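PDB 5ZNM: colicin-D from Escherichia coli, which acts as a toxin against Escherichia coli and closely related bacteria, inhibiting protein synthesis through its C-terminal tRNase domain, held here with the central domain. Local coordinates for residues K343-Y348 against V356-S361. Sequence-based numbering, arbitrary orientation.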
ATOM      1  N   LYS A 343      14.201  36.045   3.955  1.00 27.23           N
ATOM      2  CA  LYS A 343      14.564  35.882   5.358  1.00 24.63           C
ATOM      3  C   LYS A 343      15.324  34.576   5.564  1.00 23.82           C
ATOM      4  O   LYS A 343      14.903  33.512   5.100  1.00 26.04           O
ATOM      5  CB  LYS A 343      13.297  35.925   6.232  1.00 31.95           C
ATOM      6  CG  LYS A 343      13.473  35.614   7.749  1.00 50.52           C
ATOM      7  CD  LYS A 343      14.832  35.987   8.364  1.00 64.85           C
ATOM      8  CE  LYS A 343      15.000  35.419   9.777  1.00 70.39           C
ATOM      9  NZ  LYS A 343      16.424  35.017  10.033  1.00 64.16           N
ATOM     10  N   GLY A 344      16.464  34.663   6.250  1.00 25.92           N
ATOM     11  CA  GLY A 344      17.244  33.475   6.522  1.00 29.68           C
ATOM     12  C   GLY A 344      18.085  32.986   5.364  1.00 30.97           C
ATOM     13  O   GLY A 344      18.696  31.917   5.473  1.00 32.37           O
ATOM     14  N   SER A 345      18.136  33.728   4.264  1.00 23.87           N
ATOM     15  CA  SER A 345      19.032  33.375   3.178  1.00 23.80           C
ATOM     16  C   SER A 345      20.482  33.600   3.596  1.00 24.01           C
ATOM     17  O   SER A 345      20.789  34.386   4.491  1.00 22.91           O
ATOM     18  CB  SER A 345      18.704  34.196   1.931  1.00 22.47           C
ATOM     19  OG  SER A 345      18.893  35.569   2.196  1.00 23.62           O
ATOM     20  N   LYS A 346      21.383  32.880   2.941  1.00 24.59           N
ATOM     21  CA  LYS A 346      22.812  33.061   3.140  1.00 21.93           C
ATOM     22  C   LYS A 346      23.420  33.505   1.822  1.00 17.71           C
ATOM     23  O   LYS A 346      23.000  33.037   0.757  1.00 19.67           O
ATOM     24  CB  LYS A 346      23.472  31.769   3.612  1.00 24.10           C
ATOM     25  CG  LYS A 346      22.972  31.286   4.960  1.00 25.52           C
ATOM     26  CD  LYS A 346      23.701  30.017   5.364  1.00 32.98           C
ATOM     27  CE  LYS A 346      23.146  29.465   6.666  1.00 44.63           C
ATOM     28  NZ  LYS A 346      23.574  30.294   7.818  1.00 49.67           N
ATOM     29  N   VAL A 347      24.402  34.409   1.888  1.00 13.95           N
ATOM     30  CA  VAL A 347      25.088  34.918   0.700  1.00 15.50           C
ATOM     31  C   VAL A 347      26.516  34.388   0.712  1.00 17.28           C
ATOM     32  O   VAL A 347      27.197  34.452   1.744  1.00 19.85           O
ATOM     33  CB  VAL A 347      25.069  36.461   0.637  1.00 15.73           C
ATOM     34  CG1 VAL A 347      25.817  36.941  -0.578  1.00 15.74           C
ATOM     35  CG2 VAL A 347      23.619  37.012   0.620  1.00 14.19           C
ATOM     36  N   TYR A 348      26.972  33.879  -0.432  1.00 14.88           N
ATOM     37  CA  TYR A 348      28.308  33.303  -0.576  1.00 16.12           C
ATOM     38  C   TYR A 348      29.100  34.178  -1.532  1.00 17.78           C
ATOM     39  O   TYR A 348      28.724  34.327  -2.699  1.00 19.30           O
ATOM     40  CB  TYR A 348      28.243  31.847  -1.058  1.00 14.86           C
ATOM     41  CG  TYR A 348      27.597  30.997   0.006  1.00 16.68           C
ATOM     42  CD1 TYR A 348      28.328  30.554   1.105  1.00 19.95           C
ATOM     43  CD2 TYR A 348      26.250  30.685  -0.054  1.00 21.21           C
ATOM     44  CE1 TYR A 348      27.724  29.809   2.106  1.00 18.37           C
ATOM     45  CE2 TYR A 348      25.645  29.937   0.935  1.00 22.02           C
ATOM     46  CZ  TYR A 348      26.385  29.507   2.009  1.00 25.97           C
ATOM     47  OH  TYR A 348      25.774  28.766   2.994  1.00 27.07           O
ATOM     48  N   VAL A 356      28.545  37.154  -5.929  1.00 15.98           N
ATOM     49  CA  VAL A 356      27.741  36.615  -4.843  1.00 13.67           C
ATOM     50  C   VAL A 356      26.778  35.594  -5.419  1.00 16.40           C
ATOM     51  O   VAL A 356      26.329  35.719  -6.563  1.00 14.66           O
ATOM     52  CB  VAL A 356      26.947  37.714  -4.101  1.00 15.91           C
ATOM     53  CG1 VAL A 356      27.895  38.625  -3.336  1.00 15.34           C
ATOM     54  CG2 VAL A 356      26.128  38.523  -5.113  1.00 18.62           C
ATOM     55  N   VAL A 357      26.445  34.588  -4.605  1.00 12.30           N
ATOM     56  CA  VAL A 357      25.367  33.645  -4.898  1.00 15.04           C
ATOM     57  C   VAL A 357      24.483  33.575  -3.657  1.00 15.29           C
ATOM     58  O   VAL A 357      24.997  33.443  -2.539  1.00 14.43           O
ATOM     59  CB  VAL A 357      25.896  32.247  -5.276  1.00 13.69           C
ATOM     60  CG1 VAL A 357      24.756  31.205  -5.239  1.00 13.82           C
ATOM     61  CG2 VAL A 357      26.592  32.282  -6.671  1.00 15.67           C
ATOM     62  N   ILE A 358      23.163  33.703  -3.852  1.00 14.10           N
ATOM     63  CA  ILE A 358      22.185  33.689  -2.763  1.00 18.99           C
ATOM     64  C   ILE A 358      21.549  32.311  -2.661  1.00 15.78           C
ATOM     65  O   ILE A 358      20.978  31.811  -3.637  1.00 16.76           O
ATOM     66  CB  ILE A 358      21.087  34.746  -2.965  1.00 11.08           C
ATOM     67  CG1 ILE A 358      21.670  36.135  -3.222  1.00 15.36           C
ATOM     68  CG2 ILE A 358      20.085  34.732  -1.738  1.00 14.26           C
ATOM     69  CD1 ILE A 358      20.638  37.080  -3.857  1.00 21.88           C
ATOM     70  N   ILE A 359      21.568  31.742  -1.460  1.00 16.90           N
ATOM     71  CA  ILE A 359      20.927  30.468  -1.160  1.00 16.83           C
ATOM     72  C   ILE A 359      19.821  30.731  -0.144  1.00 18.82           C
ATOM     73  O   ILE A 359      20.079  31.300   0.921  1.00 20.80           O
ATOM     74  CB  ILE A 359      21.935  29.445  -0.602  1.00 22.49           C
ATOM     75  CG1 ILE A 359      23.130  29.290  -1.545  1.00 22.08           C
ATOM     76  CG2 ILE A 359      21.260  28.090  -0.384  1.00 23.99           C
ATOM     77  CD1 ILE A 359      22.766  28.709  -2.891  1.00 16.08           C
ATOM     78  N   LYS A 360      18.596  30.317  -0.466  1.00 22.60           N
ATOM     79  CA  LYS A 360      17.497  30.472   0.484  1.00 23.35           C
ATOM     80  C   LYS A 360      17.689  29.558   1.696  1.00 21.93           C
ATOM     81  O   LYS A 360      18.486  28.614   1.693  1.00 21.38           O
ATOM     82  CB  LYS A 360      16.164  30.146  -0.170  1.00 24.62           C
ATOM     83  CG  LYS A 360      15.670  31.142  -1.203  1.00 28.99           C
ATOM     84  CD  LYS A 360      14.732  30.407  -2.155  1.00 41.22           C
ATOM     85  CE  LYS A 360      13.535  31.239  -2.549  1.00 47.45           C
ATOM     86  NZ  LYS A 360      12.360  30.352  -2.809  1.00 44.96           N
ATOM     87  N   SER A 361      16.906  29.833   2.740  1.00 28.26           N
ATOM     88  CA  SER A 361      17.029  29.054   3.963  1.00 34.55           C
ATOM     89  C   SER A 361      16.719  27.581   3.722  1.00 35.24           C
ATOM     90  O   SER A 361      17.267  26.715   4.413  1.00 33.56           O
ATOM     91  CB  SER A 361      16.115  29.629   5.039  1.00 32.03           C
ATOM     92  OG  SER A 361      14.802  29.711   4.539  1.00 30.78           O
TER
HETATM   93  O   HOH W   1      15.499  32.217   2.704  1.00 34.52           O
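Lys346 to Tyr348 pair with Val357 to Ile359 as the two arms of an antiparallel beta hairpin, the central strands of the four-stranded sheet in the tRNase domain of colicin D. The pairing illustrates how such a ladder alternates. Lys346 faces Ile359 and Tyr348 faces Val357 as hydrogen-bonded pairs, each closed by two backbone bonds; the straightest, Ile359 N to Lys346 O (2.9 Å), is bent only 3° from linear at its hydrogen. Between them Val347 and Ile358 form a non-hydrogen-bonded pair, where Val347 CA lies 3.6 Å from Val357 O, in a CA-H...O contact.

The faces differ in their side chains. On one, the Tyr348 and Ile359 side chains cross at about a right angle, a diagonal contact in which CG1 of the isoleucine meets CE2 at the ring's edge, near its plane, at 3.6 Å. With CG anti to the carbonyl carbon (chi1 -66°), the ring starts out beside its own backbone N. On the other face Val347 CG1 lies 3.8 Å from Val356 CB. Beyond the ladder the two segments remain linked through a water, which donates to Lys343 O (2.8 Å) and accepts from Ser361 N (2.8 Å), while Ser361 CB rests on Gly344 O at 3.5 Å.

Helix 314-329 packs against the Tyr348 and Val357 face, its His327 NE2 bonding to Tyr348 O; Tyr381 of helix 376-384 touches Val347 and Val356. Backbone bonds extend the sheet from Val347 to Lys336 and, past the other arm, from Val356 and Ile358 to strand 365-370.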